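Long-range contact in proline iminopeptidase-related protein (Thermus thermophilus, PDB 2YYS), which is of unknown function but belongs to the S33 peptidase family of alpha/beta hydrolases and probably has peptidase activity: residues Ile123-Trp128 with Tyr222-Glu227. Numbering follows the deposited sequence.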
loop_
_atom_site.group_PDB
_atom_site.type_symbol
_atom_site.label_atom_id
_atom_site.label_comp_id
_atom_site.label_asym_id
_atom_site.label_seq_id
_atom_site.Cartn_x
_atom_site.Cartn_y
_atom_site.Cartn_z
ATOM N N ILE A 123 9.229 3.961 1.077
ATOM C CA ILE A 123 8.621 4.081 2.380
ATOM C C ILE A 123 7.401 3.170 2.349
ATOM O O ILE A 123 6.503 3.339 1.511
ATOM C CB ILE A 123 8.238 5.550 2.682
ATOM C CG1 ILE A 123 9.498 6.419 2.667
ATOM C CG2 ILE A 123 7.551 5.646 4.032
ATOM C CD1 ILE A 123 9.261 7.934 2.772
ATOM N N LEU A 124 7.412 2.177 3.233
ATOM C CA LEU A 124 6.319 1.235 3.400
ATOM C C LEU A 124 5.450 1.651 4.587
ATOM O O LEU A 124 5.879 1.604 5.746
ATOM C CB LEU A 124 6.872 -0.170 3.626
ATOM C CG LEU A 124 8.010 -0.635 2.706
ATOM C CD1 LEU A 124 8.466 -2.066 3.067
ATOM C CD2 LEU A 124 7.588 -0.577 1.259
ATOM N N LEU A 125 4.230 2.075 4.286
ATOM C CA LEU A 125 3.259 2.420 5.305
ATOM C C LEU A 125 2.377 1.223 5.569
ATOM O O LEU A 125 1.736 0.706 4.651
ATOM C CB LEU A 125 2.403 3.597 4.847
ATOM C CG LEU A 125 3.150 4.806 4.285
ATOM C CD1 LEU A 125 2.158 5.812 3.727
ATOM C CD2 LEU A 125 4.019 5.454 5.331
ATOM N N ALA A 126 2.308 0.797 6.823
ATOM C CA ALA A 126 1.406 -0.280 7.204
ATOM C C ALA A 126 1.518 -1.472 6.251
ATOM O O ALA A 126 0.531 -1.927 5.682
ATOM C CB ALA A 126 -0.008 0.241 7.217
ATOM N N PRO A 127 2.718 -2.000 6.088
ATOM C CA PRO A 127 2.933 -3.055 5.096
ATOM C C PRO A 127 2.157 -4.327 5.428
ATOM O O PRO A 127 2.048 -4.704 6.606
ATOM C CB PRO A 127 4.437 -3.304 5.180
ATOM C CG PRO A 127 4.773 -2.926 6.620
ATOM C CD PRO A 127 3.936 -1.702 6.859
ATOM N N TRP A 128 1.593 -4.939 4.388
ATOM C CA TRP A 128 1.030 -6.288 4.438
ATOM C C TRP A 128 1.945 -7.186 3.608
ATOM O O TRP A 128 2.125 -6.953 2.409
ATOM C CB TRP A 128 -0.378 -6.361 3.821
ATOM C CG TRP A 128 -1.469 -5.606 4.527
ATOM C CD1 TRP A 128 -1.341 -4.788 5.611
ATOM C CD2 TRP A 128 -2.865 -5.605 4.191
ATOM N NE1 TRP A 128 -2.563 -4.272 5.959
ATOM C CE2 TRP A 128 -3.516 -4.755 5.105
ATOM C CE3 TRP A 128 -3.630 -6.231 3.202
ATOM C CZ2 TRP A 128 -4.886 -4.521 5.065
ATOM C CZ3 TRP A 128 -4.992 -5.999 3.161
ATOM C CH2 TRP A 128 -5.607 -5.152 4.089
ATOM N N TYR A 222 12.166 2.491 4.649
ATOM C CA TYR A 222 11.626 2.864 5.954
ATOM C C TYR A 222 10.264 2.210 6.130
ATOM O O TYR A 222 9.492 2.109 5.178
ATOM C CB TYR A 222 11.444 4.385 6.040
ATOM C CG TYR A 222 12.282 5.090 7.081
ATOM C CD1 TYR A 222 13.655 5.226 6.903
ATOM C CD2 TYR A 222 11.699 5.642 8.238
ATOM C CE1 TYR A 222 14.445 5.887 7.844
ATOM C CE2 TYR A 222 12.481 6.308 9.202
ATOM C CZ TYR A 222 13.862 6.426 8.996
ATOM O OH TYR A 222 14.676 7.079 9.914
ATOM N N VAL A 223 9.971 1.796 7.351
ATOM C CA VAL A 223 8.681 1.245 7.698
ATOM C C VAL A 223 8.030 2.166 8.727
ATOM O O VAL A 223 8.626 2.481 9.753
ATOM C CB VAL A 223 8.798 -0.178 8.275
ATOM C CG1 VAL A 223 7.441 -0.686 8.711
ATOM C CG2 VAL A 223 9.427 -1.132 7.248
ATOM N N LEU A 224 6.816 2.601 8.415
ATOM C CA LEU A 224 5.977 3.394 9.310
ATOM C C LEU A 224 4.685 2.642 9.501
ATOM O O LEU A 224 4.054 2.240 8.526
ATOM C CB LEU A 224 5.627 4.748 8.691
ATOM C CG LEU A 224 6.539 5.947 8.889
ATOM C CD1 LEU A 224 7.905 5.686 8.339
ATOM C CD2 LEU A 224 5.923 7.172 8.211
ATOM N N VAL A 225 4.272 2.470 10.747
ATOM C CA VAL A 225 3.090 1.678 11.041
ATOM C C VAL A 225 2.422 2.141 12.333
ATOM O O VAL A 225 3.068 2.670 13.228
ATOM C CB VAL A 225 3.471 0.176 11.111
ATOM C CG1 VAL A 225 4.391 -0.099 12.298
ATOM C CG2 VAL A 225 2.238 -0.717 11.154
ATOM N N GLY A 226 1.119 1.930 12.430
ATOM C CA GLY A 226 0.383 2.299 13.629
ATOM C C GLY A 226 0.458 1.165 14.625
ATOM O O GLY A 226 0.284 0.012 14.265
ATOM N N GLU A 227 0.715 1.489 15.879
ATOM C CA GLU A 227 0.732 0.486 16.947
ATOM C C GLU A 227 -0.557 -0.316 17.056
ATOM O O GLU A 227 -0.541 -1.493 17.447
ATOM C CB GLU A 227 0.962 1.204 18.263
ATOM C CG GLU A 227 1.078 0.326 19.485
ATOM C CD GLU A 227 1.115 1.198 20.724
ATOM O OE1 GLU A 227 0.045 1.813 21.058
ATOM O OE2 GLU A 227 2.236 1.307 21.290
#
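Residues 222-226 of strand 221-226 run parallel to residues 123-125 of strand 119-125. The axes of these short segments come within 4.8 Å, with 19° between their directions. Three nearly straight backbone hydrogen bonds join them. Leu124 N donates to Tyr222 O at 2.8 Å, nearly along the C=O axis. Leu124 O then accepts Leu224 N at 3.0 Å, in the carbonyl plane. Ala126 N donates to Leu224 O at 2.8 Å. Leu124 and Leu224 each use both N and O, Leu124 with Tyr222 and Leu224, Leu224 with Leu124 and Ala126, the staggered pattern of a parallel pair. Each accepting carbonyl also takes a CA-H contact, the shortest from Leu125 CA to Leu224 O at 3.3 Å.

The side-chain contacts are apolar and buried. On one face Leu125 and Leu224 lie side by side and point the same way. Both hold CG anti to the carbonyl carbon. Leu125 CD2 reaches Leu224 CB at 3.8 Å and also touches Leu224 CD2. Leu224 CD1 turns back toward Ile123 CG2 and meets the Tyr222 ring at its edge, in plane. On the other face Val223 holds CG1 anti to the backbone N (chi1 176°). Val223 CG1 meets Pro127 CG at 4.1 Å, the two side chains crossing at about a right angle. Farther along, Val225 CG2 packs on Ala126 CA.

The pair belongs to the central sheet of the alpha/beta hydrolase fold. Strand 97-102 flanks strand 119-125, and strand 247-250 follows 221-226. Helix 262-274 covers Ile123 and Tyr222; helix 105-115 covers Leu124 and Pro127.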